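Local coordinates for tetratricopeptide repeat protein (Parabacteroides merdae ATCC 43184, PDB 4R7S) that is of unknown function but, as a tetratricopeptide repeat protein built from a row of antiparallel helices, probably serves as a scaffold that binds other proteins or peptides, at residues A60-T65 with N80-Y85; E107-Y113 with V138-R144; S162-N167 with G182-Y187. All coordinates share one frame; numbering follows the deposited sequence.

Interaction 1: residues A60-T65 with N80-Y85. With EDO (1,2-ethanediol), chain H.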
loop_
_atom_site.group_PDB
_atom_site.type_symbol
_atom_site.label_atom_id
_atom_site.label_comp_id
_atom_site.label_asym_id
_atom_site.label_seq_id
_atom_site.Cartn_x
_atom_site.Cartn_y
_atom_site.Cartn_z
ATOM N N ALA A 60 -14.701 9.861 -1.516
ATOM C CA ALA A 60 -14.506 8.563 -2.141
ATOM C C ALA A 60 -15.073 7.472 -1.252
ATOM O O ALA A 60 -15.705 6.554 -1.758
ATOM C CB ALA A 60 -13.029 8.325 -2.385
ATOM N N LEU A 61 -14.903 7.599 0.075
ATOM C CA LEU A 61 -15.436 6.620 1.018
ATOM C C LEU A 61 -16.960 6.611 0.957
ATOM O O LEU A 61 -17.555 5.530 0.945
ATOM C CB LEU A 61 -14.924 6.880 2.458
ATOM C CG LEU A 61 -15.539 6.058 3.605
ATOM C CD1 LEU A 61 -15.431 4.544 3.365
ATOM C CD2 LEU A 61 -14.909 6.435 4.938
ATOM N N ILE A 62 -17.581 7.790 0.865
ATOM C CA ILE A 62 -19.042 7.890 0.798
ATOM C C ILE A 62 -19.558 7.217 -0.508
ATOM O O ILE A 62 -20.539 6.451 -0.452
ATOM C CB ILE A 62 -19.520 9.360 0.983
ATOM C CG1 ILE A 62 -19.291 9.790 2.471
ATOM C CG2 ILE A 62 -20.994 9.539 0.556
ATOM C CD1 ILE A 62 -19.567 11.266 2.853
ATOM N N SER A 63 -18.860 7.450 -1.643
ATOM C CA SER A 63 -19.224 6.868 -2.938
ATOM C C SER A 63 -19.152 5.322 -2.889
ATOM O O SER A 63 -20.119 4.657 -3.273
ATOM C CB SER A 63 -18.348 7.430 -4.053
ATOM O OG SER A 63 -18.663 8.792 -4.295
ATOM N N TYR A 64 -18.048 4.766 -2.367
ATOM C CA TYR A 64 -17.872 3.320 -2.209
ATOM C C TYR A 64 -18.915 2.737 -1.245
ATOM O O TYR A 64 -19.458 1.663 -1.523
ATOM C CB TYR A 64 -16.453 2.971 -1.718
ATOM C CG TYR A 64 -15.338 3.149 -2.734
ATOM C CD1 TYR A 64 -15.548 2.888 -4.086
ATOM C CD2 TYR A 64 -14.046 3.468 -2.327
ATOM C CE1 TYR A 64 -14.517 3.014 -5.014
ATOM C CE2 TYR A 64 -13.014 3.621 -3.248
ATOM C CZ TYR A 64 -13.253 3.390 -4.588
ATOM O OH TYR A 64 -12.214 3.497 -5.468
ATOM N N THR A 65 -19.208 3.442 -0.140
ATOM C CA THR A 65 -20.206 3.011 0.833
ATOM C C THR A 65 -21.592 2.914 0.155
ATOM O O THR A 65 -22.314 1.930 0.382
ATOM C CB THR A 65 -20.202 3.936 2.063
ATOM O OG1 THR A 65 -18.965 3.735 2.754
ATOM C CG2 THR A 65 -21.351 3.650 3.016
ATOM N N ASN A 80 -11.593 -2.073 -3.212
ATOM C CA ASN A 80 -11.247 -0.659 -3.309
ATOM C C ASN A 80 -11.483 0.098 -1.996
ATOM O O ASN A 80 -10.614 0.871 -1.583
ATOM C CB ASN A 80 -11.981 0.001 -4.482
ATOM C CG ASN A 80 -11.324 -0.361 -5.793
ATOM O OD1 ASN A 80 -10.308 0.201 -6.199
ATOM N ND2 ASN A 80 -11.794 -1.392 -6.418
ATOM N N ARG A 81 -12.602 -0.157 -1.321
ATOM C CA ARG A 81 -12.936 0.500 -0.047
ATOM C C ARG A 81 -12.001 0.003 1.077
ATOM O O ARG A 81 -11.587 0.802 1.920
ATOM C CB ARG A 81 -14.409 0.251 0.292
ATOM C CG ARG A 81 -15.047 1.155 1.337
ATOM C CD ARG A 81 -15.869 0.193 2.158
ATOM N NE ARG A 81 -17.121 0.709 2.680
ATOM C CZ ARG A 81 -17.923 0.027 3.492
ATOM N NH1 ARG A 81 -17.593 -1.198 3.892
ATOM N NH2 ARG A 81 -19.060 0.562 3.914
ATOM N N ALA A 82 -11.634 -1.296 1.073
ATOM C CA ALA A 82 -10.697 -1.787 2.090
ATOM C C ALA A 82 -9.345 -1.094 1.911
ATOM O O ALA A 82 -8.764 -0.638 2.894
ATOM C CB ALA A 82 -10.549 -3.294 2.015
ATOM N N SER A 83 -8.901 -0.930 0.649
ATOM C CA SER A 83 -7.666 -0.238 0.300
ATOM C C SER A 83 -7.764 1.231 0.711
ATOM O O SER A 83 -6.789 1.795 1.205
ATOM C CB SER A 83 -7.394 -0.355 -1.194
ATOM O OG SER A 83 -6.242 0.382 -1.562
ATOM N N LEU A 84 -8.934 1.842 0.525
ATOM C CA LEU A 84 -9.133 3.223 0.923
ATOM C C LEU A 84 -9.083 3.348 2.458
ATOM O O LEU A 84 -8.448 4.277 2.957
ATOM C CB LEU A 84 -10.447 3.789 0.352
ATOM C CG LEU A 84 -10.796 5.236 0.734
ATOM C CD1 LEU A 84 -9.750 6.226 0.249
ATOM C CD2 LEU A 84 -12.126 5.610 0.199
ATOM N N TYR A 85 -9.710 2.401 3.196
ATOM C CA TYR A 85 -9.699 2.389 4.662
ATOM C C TYR A 85 -8.273 2.335 5.196
ATOM O O TYR A 85 -7.954 3.025 6.158
ATOM C CB TYR A 85 -10.512 1.209 5.215
ATOM C CG TYR A 85 -12.000 1.463 5.349
ATOM C CD1 TYR A 85 -12.479 2.673 5.840
ATOM C CD2 TYR A 85 -12.928 0.474 5.034
ATOM C CE1 TYR A 85 -13.848 2.904 5.991
ATOM C CE2 TYR A 85 -14.297 0.683 5.210
ATOM C CZ TYR A 85 -14.753 1.903 5.685
ATOM O OH TYR A 85 -16.094 2.136 5.848
HETATM C C1 EDO H . -10.562 0.752 -10.475
HETATM O O1 EDO H . -9.484 0.535 -9.556
HETATM C C2 EDO H . -11.943 0.584 -9.773
HETATM O O2 EDO H . -12.821 1.645 -10.143
HETATM O O HOH W 1 -9.647 2.595 -5.151
#
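Y64 lays its ring against N80 where two antiparallel helices of the tetratricopeptide repeat solenoid pack; the axes of the short segments 60-65 and 80-85 approach to 10.1 Å at 151°. N80 CB sits over one face of the Y64 ring, 4.1 Å from its centroid, in a CH-pi contact. At the edge of that ring, L84 CD2 comes within 3.8 Å of Y64 CD2. With CG of L84 pointing opposite its own backbone nitrogen (chi1 178°), CD2 is carried over the turn of A60 and L61, as near as 3.4 Å to L61 N; the small A60 suits a helix face met this closely. Beside it, L61 CD1 touches Y85 CE1 at 3.5 Å, the two side chains crossing at about a right angle.

The polar ends lead outward. R81 runs its CG past Y64 CB and sets the edge of its guanidinium at T65, where NH2 gives OG1 a weak 3.4 Å hydrogen bond; Y85 OH lies over one guanidinium face. R81 NH1 forms a salt bridge with D97 on helix 91-104, which probably steadies the charged end. Y64 OH is hydrogen-bonded to T49 and shares a water with N80 OD1, while N80 ND2 is held by the carbonyl of T76. T65 OG1, finally, donates to L61 O at 2.9 Å, and T65 N reaches the same oxygen from the opposite face of the carbonyl plane.

Interaction 2: residues E107-Y113 with V138-R144. With EDO (1,2-ethanediol), chain I.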
loop_
_atom_site.group_PDB
_atom_site.type_symbol
_atom_site.label_atom_id
_atom_site.label_comp_id
_atom_site.label_asym_id
_atom_site.label_seq_id
_atom_site.Cartn_x
_atom_site.Cartn_y
_atom_site.Cartn_z
ATOM N N GLU A 107 -9.882 -17.550 -1.868
ATOM C CA GLU A 107 -8.681 -17.659 -2.711
ATOM C C GLU A 107 -8.343 -16.361 -3.477
ATOM O O GLU A 107 -7.531 -16.412 -4.416
ATOM C CB GLU A 107 -8.810 -18.825 -3.711
ATOM C CG GLU A 107 -8.973 -20.194 -3.076
ATOM C CD GLU A 107 -8.870 -21.384 -4.017
ATOM O OE1 GLU A 107 -8.580 -21.182 -5.220
ATOM O OE2 GLU A 107 -9.042 -22.528 -3.535
ATOM N N HIS A 108 -8.945 -15.211 -3.088
ATOM C CA HIS A 108 -8.692 -13.916 -3.747
ATOM C C HIS A 108 -7.332 -13.385 -3.268
ATOM O O HIS A 108 -7.197 -12.922 -2.129
ATOM C CB HIS A 108 -9.838 -12.918 -3.479
ATOM C CG HIS A 108 -9.793 -11.688 -4.337
ATOM N ND1 HIS A 108 -9.526 -10.442 -3.798
ATOM C CD2 HIS A 108 -10.027 -11.544 -5.664
ATOM C CE1 HIS A 108 -9.565 -9.591 -4.808
ATOM N NE2 HIS A 108 -9.871 -10.203 -5.952
ATOM N N GLN A 109 -6.322 -13.501 -4.144
ATOM C CA GLN A 109 -4.916 -13.189 -3.873
ATOM C C GLN A 109 -4.640 -11.741 -3.445
ATOM O O GLN A 109 -3.852 -11.556 -2.527
ATOM C CB GLN A 109 -4.015 -13.590 -5.051
ATOM C CG GLN A 109 -3.978 -15.111 -5.217
ATOM C CD GLN A 109 -3.057 -15.603 -6.310
ATOM O OE1 GLN A 109 -1.887 -15.232 -6.394
ATOM N NE2 GLN A 109 -3.542 -16.526 -7.124
ATOM N N GLU A 110 -5.262 -10.734 -4.053
ATOM C CA GLU A 110 -4.999 -9.358 -3.609
ATOM C C GLU A 110 -5.510 -9.139 -2.186
ATOM O O GLU A 110 -4.833 -8.472 -1.404
ATOM C CB GLU A 110 -5.616 -8.324 -4.555
ATOM C CG GLU A 110 -5.307 -6.879 -4.166
ATOM C CD GLU A 110 -3.902 -6.394 -4.479
ATOM O OE1 GLU A 110 -3.178 -7.070 -5.248
ATOM O OE2 GLU A 110 -3.538 -5.306 -3.984
ATOM N N ALA A 111 -6.702 -9.693 -1.863
ATOM C CA ALA A 111 -7.305 -9.574 -0.534
ATOM C C ALA A 111 -6.436 -10.291 0.526
ATOM O O ALA A 111 -6.180 -9.720 1.588
ATOM C CB ALA A 111 -8.723 -10.151 -0.534
ATOM N N LEU A 112 -5.970 -11.518 0.215
ATOM C CA LEU A 112 -5.122 -12.313 1.095
ATOM C C LEU A 112 -3.829 -11.565 1.420
ATOM O O LEU A 112 -3.446 -11.497 2.589
ATOM C CB LEU A 112 -4.806 -13.679 0.463
ATOM C CG LEU A 112 -5.923 -14.715 0.468
ATOM C CD1 LEU A 112 -5.642 -15.807 -0.529
ATOM C CD2 LEU A 112 -6.149 -15.289 1.875
ATOM N N TYR A 113 -3.183 -10.992 0.391
ATOM C CA TYR A 113 -1.926 -10.258 0.538
ATOM C C TYR A 113 -2.099 -9.041 1.424
ATOM O O TYR A 113 -1.302 -8.844 2.333
ATOM C CB TYR A 113 -1.355 -9.836 -0.824
ATOM C CG TYR A 113 -0.021 -9.126 -0.723
ATOM C CD1 TYR A 113 1.115 -9.792 -0.267
ATOM C CD2 TYR A 113 0.112 -7.792 -1.102
ATOM C CE1 TYR A 113 2.338 -9.132 -0.142
ATOM C CE2 TYR A 113 1.333 -7.125 -0.990
ATOM C CZ TYR A 113 2.443 -7.800 -0.513
ATOM O OH TYR A 113 3.647 -7.146 -0.428
ATOM N N VAL A 138 -2.340 -21.497 -3.743
ATOM C CA VAL A 138 -3.073 -21.287 -5.010
ATOM C C VAL A 138 -2.121 -20.792 -6.120
ATOM O O VAL A 138 -2.456 -20.872 -7.294
ATOM C CB VAL A 138 -4.335 -20.364 -4.899
ATOM C CG1 VAL A 138 -5.271 -20.797 -3.776
ATOM C CG2 VAL A 138 -3.963 -18.897 -4.754
ATOM N N ASN A 139 -0.955 -20.277 -5.753
ATOM C CA ASN A 139 0.009 -19.716 -6.692
ATOM C C ASN A 139 1.384 -19.915 -6.092
ATOM O O ASN A 139 1.913 -19.031 -5.405
ATOM C CB ASN A 139 -0.336 -18.242 -6.949
ATOM C CG ASN A 139 0.594 -17.442 -7.814
ATOM O OD1 ASN A 139 1.490 -17.962 -8.470
ATOM N ND2 ASN A 139 0.387 -16.135 -7.833
ATOM N N GLU A 140 1.954 -21.102 -6.339
ATOM C CA GLU A 140 3.274 -21.527 -5.863
ATOM C C GLU A 140 4.351 -20.525 -6.271
ATOM O O GLU A 140 5.301 -20.300 -5.520
ATOM C CB GLU A 140 3.601 -22.929 -6.431
ATOM C CG GLU A 140 4.919 -23.532 -5.955
ATOM C CD GLU A 140 5.288 -24.890 -6.523
ATOM O OE1 GLU A 140 4.378 -25.731 -6.712
ATOM O OE2 GLU A 140 6.501 -25.145 -6.692
ATOM N N LYS A 141 4.167 -19.903 -7.444
ATOM C CA LYS A 141 5.117 -18.982 -8.058
ATOM C C LYS A 141 5.119 -17.589 -7.420
ATOM O O LYS A 141 6.049 -16.836 -7.695
ATOM C CB LYS A 141 4.822 -18.879 -9.570
ATOM N N SER A 142 4.130 -17.251 -6.548
ATOM C CA SER A 142 4.008 -15.916 -5.922
ATOM C C SER A 142 5.257 -15.460 -5.164
ATOM O O SER A 142 5.679 -16.084 -4.185
ATOM C CB SER A 142 2.807 -15.848 -4.982
ATOM O OG SER A 142 2.692 -14.558 -4.402
ATOM N N VAL A 143 5.799 -14.333 -5.594
ATOM C CA VAL A 143 6.970 -13.706 -5.000
ATOM C C VAL A 143 6.540 -12.887 -3.785
ATOM O O VAL A 143 7.192 -12.959 -2.727
ATOM C CB VAL A 143 7.666 -12.821 -6.068
ATOM C CG1 VAL A 143 8.660 -11.845 -5.451
ATOM C CG2 VAL A 143 8.313 -13.675 -7.157
ATOM N N ARG A 144 5.454 -12.091 -3.933
ATOM C CA ARG A 144 5.004 -11.219 -2.846
ATOM C C ARG A 144 4.523 -12.011 -1.629
ATOM O O ARG A 144 4.621 -11.486 -0.518
ATOM C CB ARG A 144 3.957 -10.173 -3.289
ATOM C CG ARG A 144 2.632 -10.715 -3.763
ATOM C CD ARG A 144 1.752 -9.597 -4.271
ATOM N NE ARG A 144 0.418 -10.125 -4.536
ATOM C CZ ARG A 144 -0.668 -9.388 -4.725
ATOM N NH1 ARG A 144 -0.590 -8.059 -4.718
ATOM N NH2 ARG A 144 -1.844 -9.970 -4.929
HETATM C C1 EDO I . -0.111 -3.676 -1.119
HETATM O O1 EDO I . -0.556 -2.728 -0.160
HETATM C C2 EDO I . -1.023 -3.628 -2.376
HETATM O O2 EDO I . -0.545 -4.521 -3.375
#
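E107 and V138 face each other with CA atoms 7.1 Å apart, and Y113 and R144 with theirs at 7.8 Å, in an inter-helix turn region of the tetratricopeptide repeat solenoid: the start of helix 109-121 packs beside a connection that leaves helix 125-138, makes a type I turn from N139 to S142 and enters helix 143-156. The outer end of E107, OE1 and CD with CG behind them, lies against V138 CG1, while V138 CG2 lies 3.4 Å from Q109 NE2, those two side chains running alongside in opposite senses. N139 ND2 donates to Q109 OE1 over 2.8 Å, nearly straight at 170°, in the carbonyl plane and on a lone pair, although the two amide planes are well turned from each other.

R144 carries most of the remaining contact. Its CG stands between the backbone N and the carbonyl carbon (chi1 65°), and from there the chain runs extended across one face of Y113. R144 CD lies almost directly above the ring, 3.9 Å from its centroid, and the guanidinium is stacked nearly parallel to the ring, centres 4.6 Å apart and planes at 16°. In a salt bridge both terminal nitrogens of R144 hold one oxygen, E110 OE1 (NH1 at 2.8 Å, NH2 at 3.2 Å), coming from one face of the carboxylate; E110 OE2 accepts from an ethanediol, probably from the crystallisation liquor. A leucine in place of R144 would probably leave the E110 carboxylate without its cationic mate and Y113 without the stacked guanidinium.

This patch lies at the surface. Below it, Q109, L112 and S142 converge on I135 of helix 125-138, L112 and A111 rest on helix 91-104, and E110 also touches E79 of helix 75-87.

Interaction 3: residues S162-N167 with G182-Y187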
loop_
_atom_site.group_PDB
_atom_site.type_symbol
_atom_site.label_atom_id
_atom_site.label_comp_id
_atom_site.label_asym_id
_atom_site.label_seq_id
_atom_site.Cartn_x
_atom_site.Cartn_y
_atom_site.Cartn_z
ATOM N N SER A 162 13.906 -14.551 8.266
ATOM C CA SER A 162 13.684 -13.408 7.422
ATOM C C SER A 162 14.852 -13.223 6.439
ATOM O O SER A 162 14.636 -12.987 5.242
ATOM C CB SER A 162 13.506 -12.169 8.292
ATOM O OG SER A 162 13.169 -11.064 7.476
ATOM N N GLU A 163 16.084 -13.337 6.948
ATOM C CA GLU A 163 17.292 -13.164 6.145
ATOM C C GLU A 163 17.399 -14.262 5.102
ATOM O O GLU A 163 17.764 -13.976 3.964
ATOM C CB GLU A 163 18.537 -13.133 7.047
ATOM C CG GLU A 163 19.812 -12.876 6.258
ATOM C CD GLU A 163 21.124 -13.068 6.981
ATOM O OE1 GLU A 163 21.197 -13.863 7.946
ATOM O OE2 GLU A 163 22.104 -12.436 6.544
ATOM N N ARG A 164 17.064 -15.513 5.480
ATOM C CA ARG A 164 17.090 -16.629 4.544
ATOM C C ARG A 164 16.159 -16.353 3.345
ATOM O O ARG A 164 16.576 -16.559 2.199
ATOM C CB ARG A 164 16.679 -17.925 5.258
ATOM C CG ARG A 164 16.864 -19.170 4.408
ATOM C CD ARG A 164 16.064 -20.362 4.917
ATOM N NE ARG A 164 14.625 -20.098 5.051
ATOM C CZ ARG A 164 13.745 -20.096 4.055
ATOM N NH1 ARG A 164 14.145 -20.308 2.803
ATOM N NH2 ARG A 164 12.459 -19.872 4.297
ATOM N N ILE A 165 14.925 -15.848 3.614
ATOM C CA ILE A 165 13.918 -15.552 2.583
ATOM C C ILE A 165 14.418 -14.433 1.660
ATOM O O ILE A 165 14.367 -14.594 0.440
ATOM C CB ILE A 165 12.538 -15.217 3.193
ATOM C CG1 ILE A 165 12.032 -16.390 4.048
ATOM C CG2 ILE A 165 11.532 -14.840 2.071
ATOM C CD1 ILE A 165 10.866 -16.085 4.995
ATOM N N PHE A 166 14.905 -13.317 2.239
ATOM C CA PHE A 166 15.430 -12.205 1.449
ATOM C C PHE A 166 16.625 -12.649 0.648
ATOM O O PHE A 166 16.765 -12.207 -0.479
ATOM C CB PHE A 166 15.826 -11.005 2.329
ATOM C CG PHE A 166 14.687 -10.104 2.710
ATOM C CD1 PHE A 166 14.045 -9.324 1.752
ATOM C CD2 PHE A 166 14.273 -10.004 4.026
ATOM C CE1 PHE A 166 12.983 -8.479 2.107
ATOM C CE2 PHE A 166 13.226 -9.149 4.384
ATOM C CZ PHE A 166 12.578 -8.403 3.421
ATOM N N ASN A 167 17.488 -13.506 1.204
ATOM C CA ASN A 167 18.649 -13.953 0.432
ATOM C C ASN A 167 18.191 -14.795 -0.770
ATOM O O ASN A 167 18.724 -14.628 -1.879
ATOM C CB ASN A 167 19.670 -14.718 1.296
ATOM C CG ASN A 167 20.394 -13.850 2.300
ATOM O OD1 ASN A 167 20.519 -12.621 2.152
ATOM N ND2 ASN A 167 20.904 -14.482 3.357
ATOM N N GLY A 182 14.230 -3.988 1.585
ATOM C CA GLY A 182 13.620 -4.843 2.600
ATOM C C GLY A 182 14.685 -5.524 3.441
ATOM O O GLY A 182 14.623 -5.505 4.672
ATOM N N ARG A 183 15.707 -6.083 2.771
ATOM C CA ARG A 183 16.815 -6.739 3.453
ATOM C C ARG A 183 17.599 -5.734 4.294
ATOM O O ARG A 183 17.964 -6.080 5.425
ATOM C CB ARG A 183 17.748 -7.484 2.473
ATOM C CG ARG A 183 18.686 -8.422 3.213
ATOM C CD ARG A 183 19.420 -9.367 2.296
ATOM N NE ARG A 183 20.395 -8.644 1.501
ATOM C CZ ARG A 183 21.133 -9.199 0.557
ATOM N NH1 ARG A 183 21.027 -10.496 0.304
ATOM N NH2 ARG A 183 22.001 -8.470 -0.130
ATOM N N ALA A 184 17.866 -4.508 3.758
ATOM C CA ALA A 184 18.585 -3.470 4.519
ATOM C C ALA A 184 17.828 -3.140 5.818
ATOM O O ALA A 184 18.447 -3.027 6.869
ATOM C CB ALA A 184 18.780 -2.202 3.687
ATOM N N ASP A 185 16.493 -3.041 5.746
ATOM C CA ASP A 185 15.652 -2.733 6.901
ATOM C C ASP A 185 15.762 -3.839 7.934
ATOM O O ASP A 185 15.780 -3.550 9.136
ATOM C CB ASP A 185 14.182 -2.500 6.496
ATOM C CG ASP A 185 13.355 -1.886 7.616
ATOM O OD1 ASP A 185 13.670 -0.747 8.028
ATOM O OD2 ASP A 185 12.429 -2.570 8.120
ATOM N N LEU A 186 15.851 -5.091 7.469
ATOM C CA LEU A 186 16.026 -6.247 8.347
ATOM C C LEU A 186 17.376 -6.158 9.048
ATOM O O LEU A 186 17.445 -6.370 10.260
ATOM C CB LEU A 186 15.933 -7.573 7.564
ATOM C CG LEU A 186 16.514 -8.798 8.275
ATOM C CD1 LEU A 186 15.626 -9.252 9.411
ATOM C CD2 LEU A 186 16.684 -9.902 7.322
ATOM N N TYR A 187 18.442 -5.830 8.289
ATOM C CA TYR A 187 19.781 -5.715 8.856
ATOM C C TYR A 187 19.843 -4.594 9.904
ATOM O O TYR A 187 20.438 -4.790 10.965
ATOM C CB TYR A 187 20.822 -5.523 7.765
ATOM C CG TYR A 187 21.096 -6.777 6.956
ATOM C CD1 TYR A 187 21.116 -8.035 7.562
ATOM C CD2 TYR A 187 21.440 -6.699 5.608
ATOM C CE1 TYR A 187 21.417 -9.189 6.831
ATOM C CE2 TYR A 187 21.751 -7.845 4.868
ATOM C CZ TYR A 187 21.725 -9.090 5.482
ATOM O OH TYR A 187 22.035 -10.217 4.758
#
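F166 presses its ring onto the backbone of G182 and R183 in the repeat solenoid, where segments 162-167 and 182-187, antiparallel, have axes 10.1 Å apart at 158°. CG of F166 stands beside its own backbone N, opposite the carbonyl carbon (chi1 -82°), which turns the ring across the gap; F166 CZ comes 3.6 Å from G182 C, and R183 N lies over the same face. Glycine suits this position, because a CB at G182 would fall about 2.6 Å from F166 CE1, a clash.

L186 fills the next turn. Its CD2 packs on the backbone of the facing helix, 3.5 Å from E163 N, and its CD1 lies 3.6 Å from S162 OG. A serine is small enough for that place, and its hydroxyl is satisfied by the carbonyl of A150 on helix 143-156.

Two longer side chains close the flank. E163 is fully extended, beginning with CG turned away from the backbone N (chi1 -177°), and this stretches its carboxylate to Y187. E163 OE2 accepts from Y187 OH at 2.8 Å on its anti lone pair, with the carboxylate at the ring's edge and almost perpendicular to it. R183 begins extended along F166 CB and then bends at chi3, bringing NH1 to N167 OD1 at 2.9 Å; NH1 is tilted from the carbonyl plane of N167, and OD1 lies out of the guanidinium plane. The strongest partner of R183 is D199 on helix 193-206, reached through NH2.

An aromatic ring and a leucine thus meet backbone in the middle, and directional bonds run along one side. Since R183 pairs with D199 and E163 takes the Y187 hydroxyl, the contact probably depends on shape and oriented hydrogen bonds more than on a salt bridge across the two segments.

Overall arrangement
From the N terminus, interaction 1 comes first: 60-65 meets 80-85 and closes the short loop between helices 57-68 and 75-87. Interaction 2 follows, joining 107-113 to 138-144 and closing a longer loop that holds most of helices 109-121 and 125-138. Interaction 3 then brings 182-187 back to 162-167, tying helix 178-189 to helix 159-172. The three loops run in series; none nests or crosses. Successive centres lie 22 Å and 20 Å apart, while interactions 1 and 3 are 33 Å apart on opposite sides of the chain's centre. Helix 143-156, entered in interaction 2, is followed directly by helix 159-172 of interaction 3 and touches its side chains.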